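Local coordinates for protein AAR187Cp (Eremothecium gossypii, PDB 3ZIL) that probably regulates sister chromatid cohesion as the cohesin-associated factor Wpl1, here represented by its C-terminal Wap1 domain, at residues N42-C47 / Q136-K141; A171-I176 / A208-T213. All coordinates share one frame; numbering follows the deposited sequence.

Contact 1: N42-C47 / Q136-K141; sequences NMLRLC and QDLLRK
Leu-138 and Leu-44 both carry CG opposite their own backbone N, with chi1 of -173° and 174°. This setting carries the Leu-138 branch across the gap between the helices and brings the tip of Leu-44 in to meet it. Leu-138 CD2 lies 3.9 Å from Leu-44 CD1. The two side chains run antiparallel past one another. The same methyl is 4.0 Å from Cys-47 CB. Leu-44 and Cys-47 are three residues apart, so one methyl of Leu-138 touches two side chains from successive turns of helix 36-52. The Cys-47 side chain also packs on Phe-89 and Ile-90 of helix 81-93. The other methyl, Leu-138 CD1, is 4.2 Å from Cys-47 O. The backbones stay well apart, with 7.8 Å between Cys-47 CA and Leu-138 CA. The three touching residues are buried, and the segments bury just 126 Å² between them. Leu-48 and Met-51 extend the leucine contact along helix 36-52, while Leu-86 of helix 81-93 also touches Leu-138. Beside the apolar patch, Lys-141 NZ forms a 2.9 Å salt bridge with Asp-137 OD1, which accepts through its syn lone pair. Lys-141 NZ also bonds to Asn-52 OD1, a polar tie to helix 36-52. The contact itself is apolar packing of helix 129-141 on helix 36-52, within the all-helical Wap1 domain.

Contact 2: A171-I176 / A208-T213; sequences ALARLI and AQAFQT
Thr-213, which packs on Ala-173, gives its backbone N to Gln-209 O in a hydrogen bond of 3.0 Å. Thr-213 OG1 lies 3.0 Å from that same Gln-209 O. With chi1 at -62°, the threonine methyl stands opposite its backbone N and is the group presented to helix 168-178. Thr-213 CG2 reaches the backbone there, 3.6 Å from Ala-173 O, and also comes near the N of Arg-174. One turn before Thr-213, Ala-210 meets the same Ala-173, and these two small residues let the helices close in. Ala-173 CB is 3.9 Å from Ala-210 CA and equally far from its CB. The CA atoms of Ala-173 and Ala-210 are 5.4 Å apart. The segment axes approach to 8.6 Å and run almost parallel, at 13°. Arg-174 borders the contact on its exposed side. Its guanidinium folds back along its own helix, so that one face lies over Ala-171 CA, offset toward the rim. Ala-173 also meets Leu-191 of helix 185-193. On helix 168-178, Val-169, before the segment, touches Ala-210, and Ser-177, after it, touches Thr-213. Two near-parallel helices, joined through a single intervening helix that packs on the first, are an arrangement familiar from alpha-helical repeat folds. This agrees with the placing of the Wap1 family in the TPR clan.

Both segments of contact 1 precede those of contact 2 in the chain. Their centres are 34 Å apart, and their nearest atoms are about 18 Å apart, so they do not touch. Contact 1 sits about 30 Å from the centre of the chain, toward the N-terminal end of this elongated structure. Contact 2 is more central, at about 11 Å. The first bridges 88 intervening residues and joins helices distant in sequence. The second bridges 31 and joins helices close in sequence. Both belong to the Wap1 domain and contribute to its helical scaffold at separate places.

Contact 1: N42-C47 / Q136-K141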
ATOM      1  N   ASN A  42       7.737  33.720   8.514  1.00 20.59           N
ATOM      2  CA  ASN A  42       7.600  34.161   7.139  1.00 21.82           C
ATOM      3  C   ASN A  42       6.927  33.033   6.343  1.00 19.73           C
ATOM      4  O   ASN A  42       6.110  33.319   5.477  1.00 20.11           O
ATOM      5  CB  ASN A  42       8.950  34.510   6.482  1.00 22.86           C
ATOM      6  CG  ASN A  42       9.532  35.845   7.025  1.00 27.95           C
ATOM      7  OD1 ASN A  42      10.629  36.208   6.724  1.00 34.29           O
ATOM      8  ND2 ASN A  42       8.780  36.538   7.797  1.00 25.75           N
ATOM      9  N   MET A  43       7.303  31.788   6.595  1.00 18.34           N
ATOM     10  CA  MET A  43       6.723  30.669   5.733  1.00 19.80           C
ATOM     11  C   MET A  43       5.206  30.602   6.013  1.00 17.25           C
ATOM     12  O   MET A  43       4.361  30.376   5.094  1.00 20.40           O
ATOM     13  CB  MET A  43       7.447  29.313   5.994  1.00 17.63           C
ATOM     14  CG  MET A  43       6.924  28.158   5.058  1.00 17.88           C
ATOM     15  SD  MET A  43       7.977  26.711   5.495  1.00 24.10           S
ATOM     16  CE  MET A  43       9.608  27.152   4.889  1.00 23.99           C
ATOM     17  N   LEU A  44       4.853  30.772   7.283  1.00 17.91           N
ATOM     18  CA  LEU A  44       3.428  30.786   7.646  1.00 19.26           C
ATOM     19  C   LEU A  44       2.619  31.847   6.921  1.00 22.62           C
ATOM     20  O   LEU A  44       1.518  31.605   6.340  1.00 21.17           O
ATOM     21  CB  LEU A  44       3.250  30.894   9.174  1.00 21.20           C
ATOM     22  CG  LEU A  44       1.807  31.062   9.732  1.00 21.50           C
ATOM     23  CD1 LEU A  44       1.022  29.809   9.260  1.00 20.86           C
ATOM     24  CD2 LEU A  44       1.752  31.195  11.253  1.00 19.35           C
ATOM     25  N   ARG A  45       3.167  33.045   6.919  1.00 23.42           N
ATOM     26  CA  ARG A  45       2.552  34.149   6.311  1.00 21.80           C
ATOM     27  C   ARG A  45       2.473  33.937   4.793  1.00 23.91           C
ATOM     28  O   ARG A  45       1.473  34.296   4.155  1.00 20.50           O
ATOM     29  CB  ARG A  45       3.345  35.380   6.731  1.00 25.84           C
ATOM     30  CG  ARG A  45       3.021  36.637   5.934  1.00 27.80           C
ATOM     31  CD  ARG A  45       3.658  37.842   6.688  1.00 31.99           C
ATOM     32  NE  ARG A  45       3.191  39.054   6.065  1.00 29.31           N
ATOM     33  CZ  ARG A  45       3.696  40.265   6.238  1.00 32.99           C
ATOM     34  NH1 ARG A  45       4.734  40.463   7.047  1.00 26.35           N
ATOM     35  NH2 ARG A  45       3.159  41.289   5.551  1.00 32.40           N
ATOM     36  N   LEU A  46       3.486  33.291   4.202  1.00 22.74           N
ATOM     37  CA  LEU A  46       3.450  32.974   2.767  1.00 22.37           C
ATOM     38  C   LEU A  46       2.330  31.977   2.380  1.00 23.53           C
ATOM     39  O   LEU A  46       1.595  32.190   1.359  1.00 22.09           O
ATOM     40  CB  LEU A  46       4.802  32.429   2.338  1.00 21.67           C
ATOM     41  CG  LEU A  46       4.929  31.791   0.952  1.00 24.41           C
ATOM     42  CD1 LEU A  46       4.641  32.855  -0.096  1.00 22.35           C
ATOM     43  CD2 LEU A  46       6.270  31.021   0.746  1.00 21.59           C
ATOM     44  N   CYS A  47       2.229  30.910   3.181  1.00 21.10           N
ATOM     45  CA  CYS A  47       1.264  29.817   2.952  1.00 23.36           C
ATOM     46  C   CYS A  47      -0.111  30.451   3.049  1.00 22.52           C
ATOM     47  O   CYS A  47      -0.999  30.201   2.226  1.00 23.54           O
ATOM     48  CB  CYS A  47       1.426  28.695   3.986  1.00 22.06           C
ATOM     49  SG  CYS A  47       3.009  27.811   3.727  1.00 24.09           S
ATOM     50  N   GLN A 136      -3.952  28.725  13.352  1.00 28.87           N
ATOM     51  CA  GLN A 136      -5.364  28.237  13.380  1.00 30.77           C
ATOM     52  C   GLN A 136      -6.116  28.498  12.095  1.00 28.48           C
ATOM     53  O   GLN A 136      -6.819  27.640  11.557  1.00 31.02           O
ATOM     54  CB  GLN A 136      -6.196  28.839  14.546  1.00 29.39           C
ATOM     55  CG  GLN A 136      -5.648  28.722  15.989  1.00 41.54           C
ATOM     56  CD  GLN A 136      -4.703  27.531  16.292  1.00 51.90           C
ATOM     57  OE1 GLN A 136      -5.001  26.345  15.966  1.00 44.29           O
ATOM     58  NE2 GLN A 136      -3.533  27.850  16.948  1.00 52.05           N
ATOM     59  N   ASP A 137      -6.003  29.705  11.600  1.00 28.49           N
ATOM     60  CA  ASP A 137      -6.708  30.064  10.384  1.00 28.95           C
ATOM     61  C   ASP A 137      -6.227  29.167   9.191  1.00 29.18           C
ATOM     62  O   ASP A 137      -7.045  28.553   8.436  1.00 26.06           O
ATOM     63  CB  ASP A 137      -6.479  31.547  10.193  1.00 32.99           C
ATOM     64  CG  ASP A 137      -6.932  32.090   8.846  1.00 35.83           C
ATOM     65  OD1 ASP A 137      -7.478  31.373   7.977  1.00 41.10           O
ATOM     66  OD2 ASP A 137      -6.705  33.307   8.655  1.00 45.51           O
ATOM     67  N   LEU A 138      -4.904  29.053   9.027  1.00 27.18           N
ATOM     68  CA  LEU A 138      -4.380  28.111   8.015  1.00 25.42           C
ATOM     69  C   LEU A 138      -4.836  26.654   8.166  1.00 21.46           C
ATOM     70  O   LEU A 138      -5.272  26.050   7.173  1.00 21.65           O
ATOM     71  CB  LEU A 138      -2.849  28.194   7.904  1.00 26.17           C
ATOM     72  CG  LEU A 138      -2.274  27.345   6.744  1.00 28.91           C
ATOM     73  CD1 LEU A 138      -2.597  27.928   5.345  1.00 28.21           C
ATOM     74  CD2 LEU A 138      -0.777  27.246   6.986  1.00 24.40           C
ATOM     75  N   LEU A 139      -4.701  26.107   9.380  1.00 20.94           N
ATOM     76  CA  LEU A 139      -5.124  24.776   9.724  1.00 25.07           C
ATOM     77  C   LEU A 139      -6.566  24.458   9.327  1.00 25.89           C
ATOM     78  O   LEU A 139      -6.816  23.400   8.750  1.00 25.57           O
ATOM     79  CB  LEU A 139      -4.943  24.528  11.240  1.00 25.71           C
ATOM     80  CG  LEU A 139      -3.987  23.537  11.885  1.00 31.12           C
ATOM     81  CD1 LEU A 139      -2.644  23.390  11.210  1.00 27.08           C
ATOM     82  CD2 LEU A 139      -3.847  23.851  13.391  1.00 31.90           C
ATOM     83  N   ARG A 140      -7.507  25.344   9.659  1.00 27.90           N
ATOM     84  CA  ARG A 140      -8.898  25.257   9.136  1.00 30.86           C
ATOM     85  C   ARG A 140      -8.997  25.169   7.616  1.00 32.69           C
ATOM     86  O   ARG A 140      -9.942  24.624   7.113  1.00 33.56           O
ATOM     87  CB  ARG A 140      -9.830  26.389   9.695  1.00 31.84           C
ATOM     88  CG  ARG A 140      -9.992  26.308  11.224  1.00 35.07           C
ATOM     89  CD  ARG A 140     -10.952  27.330  11.818  1.00 37.30           C
ATOM     90  NE  ARG A 140     -10.637  28.733  11.527  1.00 37.58           N
ATOM     91  CZ  ARG A 140     -10.008  29.566  12.376  1.00 38.93           C
ATOM     92  NH1 ARG A 140      -9.618  29.134  13.568  1.00 41.97           N
ATOM     93  NH2 ARG A 140      -9.769  30.839  12.049  1.00 34.86           N
ATOM     94  N   LYS A 141      -8.023  25.668   6.877  1.00 28.63           N
ATOM     95  CA  LYS A 141      -8.071  25.553   5.421  1.00 28.08           C
ATOM     96  C   LYS A 141      -7.276  24.411   4.762  1.00 28.75           C
ATOM     97  O   LYS A 141      -7.446  24.176   3.586  1.00 26.86           O
ATOM     98  CB  LYS A 141      -7.618  26.884   4.805  1.00 31.85           C
ATOM     99  CG  LYS A 141      -8.703  27.951   4.789  1.00 34.54           C
ATOM    100  CD  LYS A 141      -8.112  29.359   4.895  1.00 36.30           C
ATOM    101  CE  LYS A 141      -9.251  30.364   5.127  1.00 31.89           C
ATOM    102  NZ  LYS A 141      -8.642  31.678   5.383  1.00 33.53           N
TER

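Contact 2: A171-I176 / A208-T213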
ATOM      1  N   ALA A 171       8.734   0.304   7.792  1.00 17.91           N
ATOM      2  CA  ALA A 171       8.275   1.426   8.597  1.00 18.98           C
ATOM      3  C   ALA A 171       6.781   1.680   8.279  1.00 18.67           C
ATOM      4  O   ALA A 171       5.982   1.988   9.165  1.00 15.83           O
ATOM      5  CB  ALA A 171       9.100   2.696   8.371  1.00 15.96           C
ATOM      6  N   LEU A 172       6.390   1.493   7.028  1.00 20.87           N
ATOM      7  CA  LEU A 172       4.962   1.696   6.707  1.00 17.59           C
ATOM      8  C   LEU A 172       4.050   0.622   7.332  1.00 18.47           C
ATOM      9  O   LEU A 172       2.870   0.890   7.702  1.00 14.49           O
ATOM     10  CB  LEU A 172       4.768   1.792   5.242  1.00 18.27           C
ATOM     11  CG  LEU A 172       5.279   3.090   4.601  1.00 18.45           C
ATOM     12  CD1 LEU A 172       5.490   2.863   3.110  1.00 17.31           C
ATOM     13  CD2 LEU A 172       4.338   4.325   4.882  1.00 16.82           C
ATOM     14  N   ALA A 173       4.573  -0.612   7.362  1.00 18.59           N
ATOM     15  CA  ALA A 173       3.856  -1.750   7.919  1.00 19.38           C
ATOM     16  C   ALA A 173       3.679  -1.436   9.443  1.00 17.13           C
ATOM     17  O   ALA A 173       2.544  -1.525   9.980  1.00 19.20           O
ATOM     18  CB  ALA A 173       4.617  -3.058   7.700  1.00 16.78           C
ATOM     19  N   ARG A 174       4.753  -0.987  10.102  1.00 16.56           N
ATOM     20  CA  ARG A 174       4.645  -0.611  11.531  1.00 18.47           C
ATOM     21  C   ARG A 174       3.582   0.489  11.736  1.00 18.52           C
ATOM     22  O   ARG A 174       2.799   0.404  12.659  1.00 16.60           O
ATOM     23  CB  ARG A 174       5.971  -0.191  12.161  1.00 18.21           C
ATOM     24  CG  ARG A 174       6.984  -1.332  12.309  1.00 19.98           C
ATOM     25  CD  ARG A 174       8.145  -0.882  13.192  1.00 23.04           C
ATOM     26  NE  ARG A 174       8.869   0.341  12.706  1.00 25.85           N
ATOM     27  CZ  ARG A 174       9.887   0.317  11.793  1.00 28.23           C
ATOM     28  NH1 ARG A 174      10.272  -0.798  11.186  1.00 23.79           N
ATOM     29  NH2 ARG A 174      10.506   1.415  11.420  1.00 27.65           N
ATOM     30  N   LEU A 175       3.537   1.478  10.833  1.00 16.76           N
ATOM     31  CA  LEU A 175       2.538   2.571  10.891  1.00 17.66           C
ATOM     32  C   LEU A 175       1.115   2.020  10.779  1.00 17.16           C
ATOM     33  O   LEU A 175       0.250   2.360  11.563  1.00 17.55           O
ATOM     34  CB  LEU A 175       2.782   3.578   9.729  1.00 17.49           C
ATOM     35  CG  LEU A 175       1.743   4.728   9.593  1.00 17.66           C
ATOM     36  CD1 LEU A 175       1.805   5.782  10.744  1.00 17.06           C
ATOM     37  CD2 LEU A 175       1.846   5.433   8.227  1.00 17.96           C
ATOM     38  N   ILE A 176       0.865   1.110   9.834  1.00 15.90           N
ATOM     39  CA  ILE A 176      -0.472   0.484   9.746  1.00 13.61           C
ATOM     40  C   ILE A 176      -0.834  -0.247  11.022  1.00 14.96           C
ATOM     41  O   ILE A 176      -1.974  -0.125  11.463  1.00 18.01           O
ATOM     42  CB  ILE A 176      -0.562  -0.421   8.521  1.00 13.91           C
ATOM     43  CG1 ILE A 176      -0.378   0.462   7.217  1.00 14.00           C
ATOM     44  CG2 ILE A 176      -1.851  -1.281   8.482  1.00 13.68           C
ATOM     45  CD1 ILE A 176       0.144  -0.363   6.039  1.00 14.68           C
ATOM     46  N   ALA A 208      10.608  -9.537   4.992  1.00 17.83           N
ATOM     47  CA  ALA A 208      10.282 -10.430   6.094  1.00 16.61           C
ATOM     48  C   ALA A 208       9.653  -9.716   7.286  1.00 18.35           C
ATOM     49  O   ALA A 208       8.561 -10.116   7.723  1.00 16.68           O
ATOM     50  CB  ALA A 208      11.471 -11.319   6.494  1.00 16.27           C
ATOM     51  N   GLN A 209      10.324  -8.633   7.777  1.00 16.22           N
ATOM     52  CA  GLN A 209       9.787  -7.813   8.860  1.00 18.30           C
ATOM     53  C   GLN A 209       8.432  -7.292   8.620  1.00 17.33           C
ATOM     54  O   GLN A 209       7.545  -7.410   9.506  1.00 17.32           O
ATOM     55  CB  GLN A 209      10.705  -6.565   9.143  1.00 19.15           C
ATOM     56  CG  GLN A 209      12.095  -6.991   9.543  1.00 22.99           C
ATOM     57  CD  GLN A 209      13.027  -5.824   9.739  1.00 31.13           C
ATOM     58  OE1 GLN A 209      12.620  -4.770  10.267  1.00 33.60           O
ATOM     59  NE2 GLN A 209      14.271  -5.964   9.255  1.00 32.26           N
ATOM     60  N   ALA A 210       8.243  -6.668   7.447  1.00 16.23           N
ATOM     61  CA  ALA A 210       6.981  -6.072   7.091  1.00 17.35           C
ATOM     62  C   ALA A 210       5.894  -7.164   7.009  1.00 16.85           C
ATOM     63  O   ALA A 210       4.730  -6.960   7.428  1.00 18.37           O
ATOM     64  CB  ALA A 210       7.096  -5.355   5.706  1.00 15.97           C
ATOM     65  N   PHE A 211       6.225  -8.289   6.382  1.00 14.92           N
ATOM     66  CA  PHE A 211       5.230  -9.351   6.283  1.00 15.13           C
ATOM     67  C   PHE A 211       4.801  -9.853   7.722  1.00 16.12           C
ATOM     68  O   PHE A 211       3.636  -9.965   8.046  1.00 15.57           O
ATOM     69  CB  PHE A 211       5.797 -10.521   5.471  1.00 15.90           C
ATOM     70  CG  PHE A 211       4.932 -11.757   5.518  1.00 16.95           C
ATOM     71  CD1 PHE A 211       3.798 -11.864   4.752  1.00 16.26           C
ATOM     72  CD2 PHE A 211       5.259 -12.819   6.445  1.00 16.40           C
ATOM     73  CE1 PHE A 211       2.990 -13.004   4.824  1.00 16.99           C
ATOM     74  CE2 PHE A 211       4.456 -13.968   6.494  1.00 15.69           C
ATOM     75  CZ  PHE A 211       3.311 -14.048   5.714  1.00 17.02           C
ATOM     76  N   GLN A 212       5.767 -10.043   8.593  1.00 18.32           N
ATOM     77  CA  GLN A 212       5.414 -10.482   9.956  1.00 18.44           C
ATOM     78  C   GLN A 212       4.552  -9.413  10.636  1.00 19.30           C
ATOM     79  O   GLN A 212       3.648  -9.734  11.423  1.00 20.40           O
ATOM     80  CB  GLN A 212       6.689 -10.747  10.712  1.00 18.17           C
ATOM     81  CG  GLN A 212       7.416 -11.933  10.054  1.00 18.31           C
ATOM     82  CD  GLN A 212       8.818 -12.156  10.575  1.00 22.27           C
ATOM     83  OE1 GLN A 212       9.196 -11.611  11.637  1.00 24.44           O
ATOM     84  NE2 GLN A 212       9.646 -12.921   9.807  1.00 20.81           N
ATOM     85  N   THR A 213       4.789  -8.136  10.320  1.00 17.48           N
ATOM     86  CA  THR A 213       3.982  -7.137  10.933  1.00 17.17           C
ATOM     87  C   THR A 213       2.571  -7.184  10.429  1.00 17.00           C
ATOM     88  O   THR A 213       1.636  -7.146  11.228  1.00 18.29           O
ATOM     89  CB  THR A 213       4.548  -5.759  10.732  1.00 17.49           C
ATOM     90  OG1 THR A 213       5.820  -5.736  11.365  1.00 15.46           O
ATOM     91  CG2 THR A 213       3.682  -4.712  11.339  1.00 15.49           C
TER